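Local coordinates for protein botulinum neurotoxin type C1 (Clostridium botulinum, PDB 3R4S) that binds two ganglioside molecules through its receptor-binding domain, a step on which entry of this clostridial neurotoxin into cells depends, at residues V33-V39 / D57-V63; Y144-F148 / T364-A368; V255-Y259 / S419-H423; D311-K317 / L343-T347; N380-I384 / K409-Y413. The contacts are given in a common frame with arbitrary orientation. Residues are numbered along the deposited sequence.

Interaction 1: V33-V39 / D57-V63; sequences VSEEGDV and DRGKVIV
Residues 33-36 and 60-63 run as extended antiparallel strands, their axes 4.8 Å apart and their directions 162° apart. Val-33 faces Val-63 and Glu-35 faces Val-61 as non-hydrogen-bonded pairs; Ser-34/Ile-62 and Glu-36/Lys-60 are the hydrogen-bonded pairs. Both groups of each of the latter are satisfied across the ladder: Ser-34 N to Ile-62 O (3.0 Å), Ile-62 N to Ser-34 O (2.9 Å), Glu-36 N to Lys-60 O (2.9 Å) and Lys-60 N to Glu-36 O (2.8 Å). Val-61 and Val-63 turn their backbone groups the other way, to Phe-188 and Ile-186 of strand 185-192, so that strand 60-64 is central here in a sheet of the lectin-like jelly roll. Val-33 and Val-61, both t, touch CG1 to CG1 at 4.1 Å on the face that meets Leu-16 and Leu-23. Beyond Glu-36 the ladder opens. Gly-37, at phi 75°, turns the chain where a CB would strike Arg-58 O, and Asp-38 N donates to Asp-57 O (3.0 Å). A water then bridges the gap, donating to Asp-38 O (2.8 Å) and accepting from Gly-59 N (2.7 Å). Arg-58 points away, its NH2 bonded to Asn-191 and its NH1 to the carbonyl of Gly-55.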
# COMPACT_ATOMS: atom_id res chain seq x y z
N VAL A 33 3.11 -27.71 -6.37
CA VAL A 33 3.85 -26.47 -6.18
C VAL A 33 5.26 -26.78 -5.74
O VAL A 33 5.46 -27.49 -4.76
CB VAL A 33 3.21 -25.59 -5.08
CG1 VAL A 33 3.96 -24.26 -4.96
CG2 VAL A 33 1.73 -25.37 -5.35
N SER A 34 6.24 -26.25 -6.45
CA SER A 34 7.62 -26.40 -6.01
C SER A 34 8.36 -25.07 -5.96
O SER A 34 7.97 -24.09 -6.61
CB SER A 34 8.36 -27.41 -6.88
OG SER A 34 8.49 -26.95 -8.20
N GLU A 35 9.43 -25.03 -5.17
CA GLU A 35 10.27 -23.84 -5.07
C GLU A 35 11.70 -24.18 -5.45
O GLU A 35 12.19 -25.28 -5.17
CB GLU A 35 10.28 -23.30 -3.65
CG GLU A 35 9.00 -22.62 -3.24
CD GLU A 35 8.14 -23.50 -2.37
OE1 GLU A 35 7.90 -23.13 -1.20
OE2 GLU A 35 7.72 -24.57 -2.87
N GLU A 36 12.36 -23.22 -6.08
CA GLU A 36 13.77 -23.31 -6.40
C GLU A 36 14.40 -21.96 -6.09
O GLU A 36 13.75 -20.93 -6.23
CB GLU A 36 13.97 -23.63 -7.88
CG GLU A 36 13.38 -24.97 -8.30
CD GLU A 36 13.51 -25.24 -9.79
OE1 GLU A 36 14.32 -24.55 -10.45
OE2 GLU A 36 12.81 -26.15 -10.29
N GLY A 37 15.66 -21.98 -5.67
CA GLY A 37 16.38 -20.75 -5.40
C GLY A 37 15.95 -20.09 -4.11
O GLY A 37 15.43 -20.73 -3.20
N ASP A 38 16.17 -18.78 -4.04
CA ASP A 38 15.90 -18.01 -2.84
C ASP A 38 14.44 -17.58 -2.76
O ASP A 38 14.08 -16.53 -3.28
CB ASP A 38 16.81 -16.77 -2.83
CG ASP A 38 16.74 -16.00 -1.52
OD1 ASP A 38 17.57 -15.07 -1.35
OD2 ASP A 38 15.89 -16.30 -0.67
N VAL A 39 13.60 -18.39 -2.12
CA VAL A 39 12.21 -18.02 -1.88
C VAL A 39 11.98 -17.83 -0.40
O VAL A 39 12.07 -18.79 0.36
CB VAL A 39 11.22 -19.10 -2.38
CG1 VAL A 39 9.79 -18.62 -2.17
CG2 VAL A 39 11.46 -19.43 -3.84
N ASP A 57 20.67 -17.83 -8.62
CA ASP A 57 19.93 -18.48 -7.53
C ASP A 57 18.69 -17.69 -7.10
O ASP A 57 18.22 -17.83 -5.97
CB ASP A 57 20.84 -18.68 -6.32
CG ASP A 57 21.18 -17.37 -5.63
OD1 ASP A 57 21.45 -16.38 -6.34
OD2 ASP A 57 21.18 -17.33 -4.37
N ARG A 58 18.15 -16.85 -7.98
CA ARG A 58 16.94 -16.12 -7.62
C ARG A 58 15.78 -17.09 -7.46
O ARG A 58 15.77 -18.16 -8.07
CB ARG A 58 16.61 -15.02 -8.62
CG ARG A 58 16.31 -15.49 -10.03
CD ARG A 58 16.19 -14.26 -10.92
NE ARG A 58 15.84 -14.59 -12.29
CZ ARG A 58 16.72 -14.98 -13.21
NH1 ARG A 58 18.00 -15.11 -12.89
NH2 ARG A 58 16.31 -15.26 -14.44
N GLY A 59 14.83 -16.71 -6.62
CA GLY A 59 13.69 -17.55 -6.33
C GLY A 59 12.78 -17.80 -7.52
O GLY A 59 12.60 -16.94 -8.39
N LYS A 60 12.19 -18.98 -7.53
CA LYS A 60 11.32 -19.42 -8.60
C LYS A 60 10.25 -20.28 -7.93
O LYS A 60 10.57 -21.24 -7.24
CB LYS A 60 12.16 -20.26 -9.59
CG LYS A 60 11.52 -20.59 -10.91
CD LYS A 60 12.52 -21.34 -11.81
CE LYS A 60 11.91 -21.70 -13.15
NZ LYS A 60 12.83 -22.52 -14.01
N VAL A 61 8.98 -19.91 -8.09
CA VAL A 61 7.89 -20.75 -7.60
C VAL A 61 7.12 -21.27 -8.80
O VAL A 61 6.62 -20.49 -9.61
CB VAL A 61 6.93 -19.99 -6.68
CG1 VAL A 61 5.74 -20.87 -6.30
CG2 VAL A 61 7.66 -19.49 -5.43
N ILE A 62 7.03 -22.60 -8.93
CA ILE A 62 6.38 -23.20 -10.08
C ILE A 62 5.10 -23.92 -9.67
O ILE A 62 5.14 -24.83 -8.84
CB ILE A 62 7.31 -24.21 -10.76
CG1 ILE A 62 8.66 -23.58 -11.06
CG2 ILE A 62 6.66 -24.77 -12.01
CD1 ILE A 62 9.66 -24.56 -11.61
N VAL A 63 3.97 -23.50 -10.24
CA VAL A 63 2.69 -24.16 -9.98
C VAL A 63 2.32 -24.99 -11.20
O VAL A 63 2.27 -24.47 -12.32
CB VAL A 63 1.56 -23.14 -9.72
CG1 VAL A 63 0.24 -23.86 -9.47
CG2 VAL A 63 1.91 -22.23 -8.55
O HOH W 1 14.99 -14.58 -5.01

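Interaction 2: Y144-F148 / T364-A368; sequences YNKWF and TYYYA
The backbones of 144-148 and 364-368 stay well apart where the lectin-like jelly roll meets the beta-trefoil: the nearest CA pairs are Lys-146/Tyr-366 at 8.4 Å and Phe-148/Thr-364 at 8.3 Å. Residues 144-147 form an irregular approach to strand 148-155, while 364-366 form a turn leading into strand 367-374, so side chains must span the interdomain gap. Two reach across in opposite senses. Lys-146, with chi1 to chi4 of p, t, p and t, points toward the trefoil and donates from NZ to Tyr-365 O at 2.8 Å. A water that accepts from Lys-146 NZ (3.0 Å) also accepts from Tyr-367 N (3.1 Å), tying the same ammonium group to the start of the strand. In return Tyr-367 (chi1 m, chi2 -86°) points toward the jelly roll, the edge of its ring against Lys-146, CB to CE2 being 4.1 Å. The Trp-147 side chain turns off, its NE1 bonding to Asn-244, and touches Arg-85. Tyr-144 (chi1 t), which meets the ring of Tyr-135, brings its OH to 3.8 Å from Tyr-365 CD1, at the edge of that ring and near its plane. The cross-domain exchange is completed by the phenol of Tyr-367, whose OH donates to Trp-147 O at 2.7 Å.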
# COMPACT_ATOMS: atom_id res chain seq x y z
N TYR A 144 6.46 3.17 -6.68
CA TYR A 144 5.17 2.69 -6.20
C TYR A 144 5.41 1.40 -5.42
O TYR A 144 5.14 0.30 -5.90
CB TYR A 144 4.19 2.47 -7.36
CG TYR A 144 2.73 2.29 -6.94
CD1 TYR A 144 1.89 3.38 -6.73
CD2 TYR A 144 2.19 1.01 -6.77
CE1 TYR A 144 0.56 3.21 -6.37
CE2 TYR A 144 0.85 0.84 -6.40
CZ TYR A 144 0.05 1.94 -6.20
OH TYR A 144 -1.27 1.76 -5.82
N ASN A 145 5.95 1.54 -4.21
CA ASN A 145 6.45 0.40 -3.46
C ASN A 145 5.44 -0.20 -2.48
O ASN A 145 5.82 -0.78 -1.47
CB ASN A 145 7.71 0.81 -2.72
CG ASN A 145 8.67 1.58 -3.61
OD1 ASN A 145 8.86 1.23 -4.78
ND2 ASN A 145 9.27 2.63 -3.06
N LYS A 146 4.16 -0.05 -2.79
CA LYS A 146 3.12 -0.47 -1.86
C LYS A 146 2.35 -1.71 -2.30
O LYS A 146 2.26 -2.02 -3.49
CB LYS A 146 2.16 0.68 -1.61
CG LYS A 146 1.33 1.07 -2.81
CD LYS A 146 0.68 2.45 -2.58
CE LYS A 146 1.71 3.58 -2.58
NZ LYS A 146 1.09 4.94 -2.44
N TRP A 147 1.82 -2.43 -1.32
CA TRP A 147 0.94 -3.56 -1.62
C TRP A 147 -0.24 -3.06 -2.43
O TRP A 147 -0.82 -2.01 -2.13
CB TRP A 147 0.42 -4.17 -0.32
CG TRP A 147 1.35 -5.14 0.33
CD1 TRP A 147 2.09 -4.94 1.47
CD2 TRP A 147 1.63 -6.47 -0.10
NE1 TRP A 147 2.82 -6.07 1.77
CE2 TRP A 147 2.55 -7.04 0.82
CE3 TRP A 147 1.19 -7.26 -1.18
CZ2 TRP A 147 3.03 -8.35 0.70
CZ3 TRP A 147 1.68 -8.57 -1.31
CH2 TRP A 147 2.59 -9.09 -0.37
N PHE A 148 -0.60 -3.81 -3.48
CA PHE A 148 -1.88 -3.59 -4.14
C PHE A 148 -2.50 -4.92 -4.56
O PHE A 148 -1.82 -5.94 -4.67
CB PHE A 148 -1.77 -2.61 -5.32
CG PHE A 148 -0.79 -3.03 -6.41
CD1 PHE A 148 -1.24 -3.52 -7.63
CD2 PHE A 148 0.58 -2.86 -6.24
CE1 PHE A 148 -0.35 -3.87 -8.66
CE2 PHE A 148 1.49 -3.20 -7.25
CZ PHE A 148 1.02 -3.71 -8.47
N THR A 364 -7.62 3.79 -3.16
CA THR A 364 -6.96 2.98 -4.17
C THR A 364 -5.46 3.28 -4.29
O THR A 364 -4.67 2.37 -4.57
CB THR A 364 -7.68 3.07 -5.55
OG1 THR A 364 -7.10 2.13 -6.45
CG2 THR A 364 -7.54 4.45 -6.14
N TYR A 365 -5.03 4.51 -4.06
CA TYR A 365 -3.63 4.85 -4.30
C TYR A 365 -2.76 5.18 -3.09
O TYR A 365 -1.54 5.30 -3.23
CB TYR A 365 -3.52 5.94 -5.38
CG TYR A 365 -4.11 5.46 -6.69
CD1 TYR A 365 -3.83 4.16 -7.15
CD2 TYR A 365 -4.95 6.27 -7.46
CE1 TYR A 365 -4.37 3.68 -8.32
CE2 TYR A 365 -5.50 5.79 -8.65
CZ TYR A 365 -5.20 4.49 -9.07
OH TYR A 365 -5.72 3.98 -10.24
N TYR A 366 -3.37 5.28 -1.90
CA TYR A 366 -2.64 5.58 -0.67
C TYR A 366 -3.13 4.74 0.51
O TYR A 366 -4.33 4.48 0.62
CB TYR A 366 -2.81 7.06 -0.27
CG TYR A 366 -2.23 8.04 -1.25
CD1 TYR A 366 -3.05 8.82 -2.05
CD2 TYR A 366 -0.85 8.20 -1.37
CE1 TYR A 366 -2.51 9.73 -2.96
CE2 TYR A 366 -0.29 9.10 -2.27
CZ TYR A 366 -1.13 9.86 -3.07
OH TYR A 366 -0.59 10.76 -3.96
N TYR A 367 -2.21 4.36 1.39
CA TYR A 367 -2.55 3.90 2.75
C TYR A 367 -2.26 5.03 3.73
O TYR A 367 -1.12 5.50 3.82
CB TYR A 367 -1.70 2.70 3.14
CG TYR A 367 -1.94 1.47 2.30
CD1 TYR A 367 -2.95 0.57 2.61
CD2 TYR A 367 -1.14 1.20 1.20
CE1 TYR A 367 -3.16 -0.58 1.84
CE2 TYR A 367 -1.34 0.08 0.43
CZ TYR A 367 -2.34 -0.81 0.75
OH TYR A 367 -2.52 -1.91 -0.05
N ALA A 368 -3.27 5.46 4.47
CA ALA A 368 -3.13 6.64 5.32
C ALA A 368 -4.04 6.55 6.53
O ALA A 368 -4.60 5.49 6.81
CB ALA A 368 -3.43 7.90 4.52
O HOH W 2 0.72 4.98 0.58

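Interaction 3: V255-Y259 / S419-H423; sequences VNIDY and STSTH
An Asx turn at the end of strand 251-256 meets a short 3-10 turn of the same beta-trefoil, and each supplies polar groups that the other can use. Asn-256 (chi1 t, chi2 -86°) makes the Asx turn, in which its OD1 accepts a hydrogen bond from Asp-258 N at 3.0 Å, and the backbone bond from Tyr-259 N to Asn-256 O (2.8 Å) closes the bend. This orientation leaves ND2 aimed across the contact, where it donates almost linearly to Ser-421 O at 2.9 Å. Ile-257 N likewise donates to His-423 O at 2.9 Å, with an angle of 179°. The closest CA pairs are Asp-258/Ser-421 at 5.5 Å and Ile-257/His-423 at 5.6 Å. Residues 420-422 are wound so that Thr-422 N reaches Ser-419 O (3.1 Å) and His-423 N reaches Thr-420 O (3.0 Å); Thr-422 OG1 (chi1 p) also donates to Ser-419 O, at 2.7 Å. Beside these polar links the Ile-257 side chain (m, m) packs, its CG2 3.7 Å from Thr-420 CG2 and its CG1 3.5 Å from His-423 CB. Around the contact, Val-255 pairs through its backbone with Gly-425 of strand 424-428, Ser-421 OG and Thr-422 OG1 bond to Ser-386 and Gln-370, and the side chains of Asn-256 and Ile-257 lie on Ile-387 of strand 381-392 and Ala-368 of strand 367-374.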
# COMPACT_ATOMS: atom_id res chain seq x y z
N VAL A 255 3.92 11.84 7.09
CA VAL A 255 3.70 12.73 5.96
C VAL A 255 2.23 13.07 5.80
O VAL A 255 1.34 12.30 6.17
CB VAL A 255 4.19 12.11 4.63
CG1 VAL A 255 5.71 11.95 4.65
CG2 VAL A 255 3.52 10.77 4.39
N ASN A 256 1.97 14.26 5.27
CA ASN A 256 0.62 14.64 4.93
C ASN A 256 0.41 14.33 3.46
O ASN A 256 1.25 14.70 2.63
CB ASN A 256 0.40 16.13 5.19
CG ASN A 256 -1.04 16.52 5.09
OD1 ASN A 256 -1.54 16.81 4.01
ND2 ASN A 256 -1.74 16.51 6.22
N ILE A 257 -0.68 13.65 3.14
CA ILE A 257 -0.96 13.22 1.77
C ILE A 257 -0.99 14.41 0.79
O ILE A 257 -0.61 14.27 -0.38
CB ILE A 257 -2.27 12.39 1.68
CG1 ILE A 257 -2.14 11.11 2.51
CG2 ILE A 257 -2.62 12.06 0.22
CD1 ILE A 257 -0.86 10.32 2.23
N ASP A 258 -1.44 15.56 1.26
CA ASP A 258 -1.43 16.78 0.44
C ASP A 258 -0.04 17.38 0.25
O ASP A 258 0.13 18.29 -0.57
CB ASP A 258 -2.36 17.84 1.04
CG ASP A 258 -3.80 17.68 0.58
OD1 ASP A 258 -4.05 16.81 -0.28
OD2 ASP A 258 -4.68 18.43 1.07
N TYR A 259 0.94 16.89 0.99
CA TYR A 259 2.28 17.48 0.96
C TYR A 259 3.38 16.43 1.04
O TYR A 259 4.23 16.47 1.93
CB TYR A 259 2.44 18.46 2.12
CG TYR A 259 1.63 19.72 1.93
CD1 TYR A 259 2.14 20.80 1.21
CD2 TYR A 259 0.36 19.84 2.48
CE1 TYR A 259 1.40 21.96 1.03
CE2 TYR A 259 -0.39 21.01 2.30
CZ TYR A 259 0.14 22.06 1.58
OH TYR A 259 -0.59 23.22 1.40
N SER A 419 -11.64 16.16 3.73
CA SER A 419 -10.45 16.83 3.20
C SER A 419 -9.23 15.91 3.18
O SER A 419 -8.91 15.30 4.20
CB SER A 419 -10.12 18.08 3.99
OG SER A 419 -8.85 18.61 3.59
N THR A 420 -8.56 15.83 2.04
CA THR A 420 -7.30 15.11 1.94
C THR A 420 -6.22 15.72 2.85
O THR A 420 -5.25 15.05 3.23
CB THR A 420 -6.81 15.06 0.47
OG1 THR A 420 -7.69 14.25 -0.30
CG2 THR A 420 -5.42 14.44 0.41
N SER A 421 -6.40 16.98 3.22
CA SER A 421 -5.45 17.64 4.12
C SER A 421 -5.40 16.96 5.50
O SER A 421 -4.50 17.24 6.29
CB SER A 421 -5.81 19.13 4.28
OG SER A 421 -6.84 19.29 5.24
N THR A 422 -6.36 16.07 5.77
CA THR A 422 -6.43 15.41 7.08
C THR A 422 -5.91 13.98 7.00
O THR A 422 -6.04 13.21 7.96
CB THR A 422 -7.86 15.36 7.64
OG1 THR A 422 -8.70 14.52 6.82
CG2 THR A 422 -8.46 16.75 7.74
N HIS A 423 -5.34 13.63 5.85
CA HIS A 423 -4.84 12.28 5.63
C HIS A 423 -3.34 12.22 5.90
O HIS A 423 -2.56 12.95 5.29
CB HIS A 423 -5.13 11.81 4.19
CG HIS A 423 -6.59 11.70 3.88
ND1 HIS A 423 -7.06 11.08 2.72
CD2 HIS A 423 -7.69 12.10 4.55
CE1 HIS A 423 -8.37 11.12 2.70
NE2 HIS A 423 -8.79 11.74 3.81

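Interaction 4: D311-K317 / L343-T347; sequences DMTINNK and LREQT. With SIA (N-acetyl-alpha-neuraminic acid), chain D.
Strand 343-345 approaches the hairpin in which the type I' turn Ile-314 to Lys-317 joins strands 307-314 and 317-323; Asn-315 and Asn-316 take positive phi, and Ile-314 and Lys-317 exchange backbone bonds of 2.9 Å. The segments stand apart, with Met-312 and Leu-343 CA atoms 7.9 Å from each other, and meet through side chains. Leu-343 (m, t) points toward the hairpin, its CD1 at 3.9 Å from both Met-312 SD and Ile-314 CD1. Arg-344 turns off to Asn-353. At the surface, Glu-345 OE2 is bound by Arg-269 and makes a long salt bridge with Lys-317 NZ (4.0 Å). Gln-346 (m, t) again points toward the hairpin: its NE2 lies 3.2 Å from Asp-311 OD1 and donates to a water at 2.8 Å, which in turn donates to Asp-311 OD2 (3.2 Å) and sugar O1B (2.6 Å). Its OE1 accepts from sugar N5 at 2.8 Å. Thr-347 hydrogen-bonds the ligand through its backbone, N donating to O9 (2.9 Å) and O accepting from O7 (2.7 Å). Asp-311, Gln-346 and Thr-347, with Tyr-309, Asn-320 and others, line a sialic acid pocket of the beta-trefoil, consistent with a ganglioside site; Ile-314 borders the second bound sialic acid.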
# COMPACT_ATOMS: atom_id res chain seq x y z
N ASP A 311 5.83 10.40 19.97
CA ASP A 311 7.14 10.88 20.41
C ASP A 311 7.98 11.31 19.23
O ASP A 311 7.92 10.71 18.16
CB ASP A 311 7.90 9.78 21.14
CG ASP A 311 7.31 9.44 22.47
OD1 ASP A 311 6.57 10.29 23.02
OD2 ASP A 311 7.57 8.33 22.96
N MET A 312 8.76 12.37 19.43
CA MET A 312 9.79 12.78 18.48
C MET A 312 11.09 13.10 19.23
O MET A 312 11.10 13.83 20.22
CB MET A 312 9.32 13.98 17.67
CG MET A 312 10.35 14.48 16.67
SD MET A 312 9.79 15.92 15.75
CE MET A 312 8.52 15.19 14.70
N THR A 313 12.20 12.54 18.75
CA THR A 313 13.49 12.80 19.38
C THR A 313 14.33 13.74 18.53
O THR A 313 14.55 13.50 17.34
CB THR A 313 14.26 11.50 19.65
OG1 THR A 313 13.59 10.75 20.68
CG2 THR A 313 15.68 11.79 20.10
N ILE A 314 14.78 14.83 19.14
CA ILE A 314 15.66 15.78 18.47
C ILE A 314 16.87 16.06 19.37
O ILE A 314 16.72 16.34 20.56
CB ILE A 314 14.95 17.11 18.20
CG1 ILE A 314 13.70 16.87 17.35
CG2 ILE A 314 15.90 18.10 17.53
CD1 ILE A 314 12.84 18.10 17.18
N ASN A 315 18.07 15.97 18.79
CA ASN A 315 19.30 16.19 19.54
C ASN A 315 19.30 15.43 20.86
O ASN A 315 19.63 15.99 21.91
CB ASN A 315 19.53 17.69 19.77
CG ASN A 315 19.72 18.46 18.47
OD1 ASN A 315 19.33 19.63 18.36
ND2 ASN A 315 20.31 17.80 17.47
N ASN A 316 18.91 14.17 20.80
CA ASN A 316 18.88 13.28 21.96
C ASN A 316 17.93 13.65 23.10
O ASN A 316 18.00 13.08 24.18
CB ASN A 316 20.29 13.04 22.49
CG ASN A 316 21.12 12.20 21.55
OD1 ASN A 316 22.13 12.67 21.00
ND2 ASN A 316 20.70 10.96 21.33
N LYS A 317 17.04 14.60 22.84
CA LYS A 317 15.97 14.90 23.78
C LYS A 317 14.65 14.38 23.20
O LYS A 317 14.38 14.59 22.01
CB LYS A 317 15.88 16.40 24.02
CG LYS A 317 14.73 16.81 24.93
CD LYS A 317 15.20 17.03 26.36
CE LYS A 317 16.04 18.29 26.47
NZ LYS A 317 15.21 19.52 26.26
N LEU A 343 5.87 20.64 20.01
CA LEU A 343 6.59 19.65 20.79
C LEU A 343 6.83 20.12 22.23
O LEU A 343 7.22 21.26 22.46
CB LEU A 343 7.93 19.31 20.13
CG LEU A 343 7.86 18.83 18.68
CD1 LEU A 343 9.18 19.05 17.97
CD2 LEU A 343 7.46 17.36 18.62
N ARG A 344 6.58 19.22 23.17
CA ARG A 344 6.80 19.51 24.59
C ARG A 344 7.58 18.38 25.24
O ARG A 344 7.48 17.22 24.84
CB ARG A 344 5.48 19.70 25.31
CG ARG A 344 4.61 18.45 25.31
CD ARG A 344 3.41 18.60 26.23
NE ARG A 344 3.81 18.73 27.63
CZ ARG A 344 2.95 18.83 28.64
NH1 ARG A 344 1.64 18.81 28.40
NH2 ARG A 344 3.40 18.94 29.88
N GLU A 345 8.34 18.73 26.27
CA GLU A 345 9.12 17.75 27.00
C GLU A 345 8.22 16.70 27.61
O GLU A 345 7.15 17.02 28.13
CB GLU A 345 9.93 18.43 28.11
CG GLU A 345 11.09 19.27 27.60
CD GLU A 345 11.87 19.90 28.73
OE1 GLU A 345 12.02 19.25 29.79
OE2 GLU A 345 12.34 21.04 28.55
N GLN A 346 8.66 15.45 27.57
CA GLN A 346 7.92 14.36 28.16
C GLN A 346 7.80 14.55 29.66
O GLN A 346 8.66 15.17 30.28
CB GLN A 346 8.60 13.03 27.86
CG GLN A 346 8.64 12.68 26.39
CD GLN A 346 9.21 11.31 26.13
OE1 GLN A 346 9.75 10.68 27.03
NE2 GLN A 346 9.09 10.83 24.89
N THR A 347 6.73 14.02 30.24
CA THR A 347 6.56 14.06 31.69
C THR A 347 6.26 12.64 32.16
O THR A 347 6.11 11.73 31.34
CB THR A 347 5.40 14.98 32.12
OG1 THR A 347 4.17 14.55 31.52
CG2 THR A 347 5.67 16.42 31.72
C1 SIA D . 7.75 7.09 26.09
C2 SIA D . 7.42 6.61 27.49
C3 SIA D . 8.69 6.26 28.28
C4 SIA D . 9.45 7.47 28.79
C5 SIA D . 8.50 8.45 29.46
C6 SIA D . 7.39 8.81 28.48
C7 SIA D . 6.41 9.84 29.03
C8 SIA D . 5.31 10.12 28.00
C9 SIA D . 4.49 11.34 28.40
C10 SIA D . 9.44 10.19 30.86
C11 SIA D . 10.26 11.44 30.93
N5 SIA D . 9.28 9.66 29.64
O1A SIA D . 6.90 7.80 25.50
O1B SIA D . 8.84 6.75 25.57
O2 SIA D . 6.60 5.45 27.37
O4 SIA D . 10.43 7.05 29.74
O6 SIA D . 6.65 7.63 28.14
O7 SIA D . 5.79 9.33 30.22
O8 SIA D . 5.89 10.33 26.70
O9 SIA D . 5.29 12.50 28.18
O10 SIA D . 8.93 9.68 31.85
O HOH W 3 10.41 8.48 24.34

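Interaction 5: N380-I384 / K409-Y413; sequences NISGI and KQGNY
This is the frayed end of an antiparallel pairing between strands 381-392 and 401-409 of the beta-trefoil, closed over by a tyrosine from the loop that follows. Ile-384 and Lys-409 form a hydrogen-bonded pair, CA atoms 5.4 Å apart, with Ile-384 N to Lys-409 O at 3.0 Å and Lys-409 N to Ile-384 O at 2.9 Å. Next along, Gly-383 comes within 4.1 Å of Gln-410, CA to CA; a CB there would clash with Lys-409 O. The chain then turns away through Gly-411 (phi 59°) and returns Tyr-413 (chi1 p, chi2 85°) toward the strand. One ring face covers Gly-383, whose CA is 3.6 Å from Tyr-413 CD2, while Tyr-413 CB touches Ile-384 CG2 (3.9 Å) and its OH touches Ile-381 CG2 (3.5 Å). Waters fill the widening gap: one links Ile-381 O (2.8 Å) with Tyr-413 OH (2.5 Å), another donates to Ser-382 O (2.9 Å) and Gly-411 O (2.5 Å). Direct backbone pairing thus gives way to aromatic packing and solvent-mediated bonds as the chains part.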
# COMPACT_ATOMS: atom_id res chain seq x y z
N ASN A 380 -14.39 11.81 24.46
CA ASN A 380 -14.48 13.18 23.98
C ASN A 380 -13.51 13.42 22.83
O ASN A 380 -12.34 13.74 23.06
CB ASN A 380 -14.23 14.17 25.12
CG ASN A 380 -14.28 15.61 24.65
OD1 ASN A 380 -14.65 15.90 23.52
ND2 ASN A 380 -13.90 16.53 25.53
N ILE A 381 -13.98 13.24 21.60
CA ILE A 381 -13.19 13.56 20.42
C ILE A 381 -13.48 15.00 20.05
O ILE A 381 -14.61 15.35 19.73
CB ILE A 381 -13.53 12.63 19.23
CG1 ILE A 381 -13.35 11.17 19.63
CG2 ILE A 381 -12.68 12.99 18.00
CD1 ILE A 381 -11.93 10.83 20.07
N SER A 382 -12.46 15.86 20.10
CA SER A 382 -12.70 17.30 20.02
C SER A 382 -12.19 17.96 18.74
O SER A 382 -12.43 19.15 18.52
CB SER A 382 -12.05 18.00 21.22
OG SER A 382 -10.67 17.70 21.28
N GLY A 383 -11.49 17.20 17.90
CA GLY A 383 -10.92 17.79 16.71
C GLY A 383 -10.21 16.82 15.79
O GLY A 383 -10.06 15.64 16.11
N ILE A 384 -9.78 17.33 14.64
CA ILE A 384 -9.10 16.50 13.65
C ILE A 384 -7.77 17.15 13.27
O ILE A 384 -7.68 18.37 13.19
CB ILE A 384 -9.98 16.31 12.38
CG1 ILE A 384 -9.47 15.16 11.51
CG2 ILE A 384 -10.09 17.62 11.57
CD1 ILE A 384 -10.40 14.81 10.35
N LYS A 409 -7.90 21.14 14.11
CA LYS A 409 -9.11 21.93 13.94
C LYS A 409 -10.16 21.38 14.90
O LYS A 409 -10.58 20.23 14.78
CB LYS A 409 -9.61 21.79 12.49
CG LYS A 409 -11.01 22.36 12.24
CD LYS A 409 -11.10 23.81 12.66
CE LYS A 409 -12.33 24.50 12.08
NZ LYS A 409 -13.58 23.87 12.58
N GLN A 410 -10.57 22.19 15.87
CA GLN A 410 -11.65 21.81 16.77
C GLN A 410 -12.96 22.48 16.32
O GLN A 410 -13.18 22.67 15.12
CB GLN A 410 -11.29 22.10 18.23
CG GLN A 410 -10.03 21.36 18.69
CD GLN A 410 -9.86 21.30 20.20
OE1 GLN A 410 -10.02 22.30 20.89
NE2 GLN A 410 -9.52 20.13 20.70
N GLY A 411 -13.83 22.82 17.26
CA GLY A 411 -15.16 23.28 16.88
C GLY A 411 -15.83 22.18 16.07
O GLY A 411 -15.61 20.99 16.35
N ASN A 412 -16.62 22.53 15.07
CA ASN A 412 -17.23 21.51 14.22
C ASN A 412 -16.26 20.95 13.19
O ASN A 412 -16.28 21.35 12.03
CB ASN A 412 -18.49 22.02 13.51
CG ASN A 412 -19.12 20.95 12.63
OD1 ASN A 412 -18.88 19.76 12.84
ND2 ASN A 412 -19.90 21.37 11.64
N TYR A 413 -15.42 20.02 13.61
CA TYR A 413 -14.40 19.50 12.71
C TYR A 413 -14.98 18.64 11.60
O TYR A 413 -14.31 18.37 10.60
CB TYR A 413 -13.33 18.73 13.49
CG TYR A 413 -13.88 17.52 14.20
CD1 TYR A 413 -14.01 16.31 13.53
CD2 TYR A 413 -14.28 17.59 15.53
CE1 TYR A 413 -14.53 15.19 14.17
CE2 TYR A 413 -14.79 16.46 16.18
CZ TYR A 413 -14.91 15.27 15.49
OH TYR A 413 -15.42 14.16 16.10
O HOH W 4 -16.79 14.70 18.15
O HOH W 5 -15.19 19.98 18.60

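Interaction 1 lies in the lectin-like N-terminal half, and interactions 3, 4 and 5 in the beta-trefoil; interaction 2, whose centre is about 3 Å from the centre of the chain, joins the halves. From interaction 1 the centres of interactions 2 and 5 are about 26 and 52 Å away. Interactions 2 to 5 all reach the trefoil sheet. Interaction 3 touches interaction 2, Ile-257 packing on Tyr-366 and Ala-368, and interaction 5, where Thr-422 meets Ile-384. Its segments enclose interactions 4 and 5 in sequence, so the chain returns there after passing the sialic acid pocket. The centres of interactions 2 and 4 are about 30 Å apart, so that pocket, probably part of a ganglioside site, is well away from the domain junction.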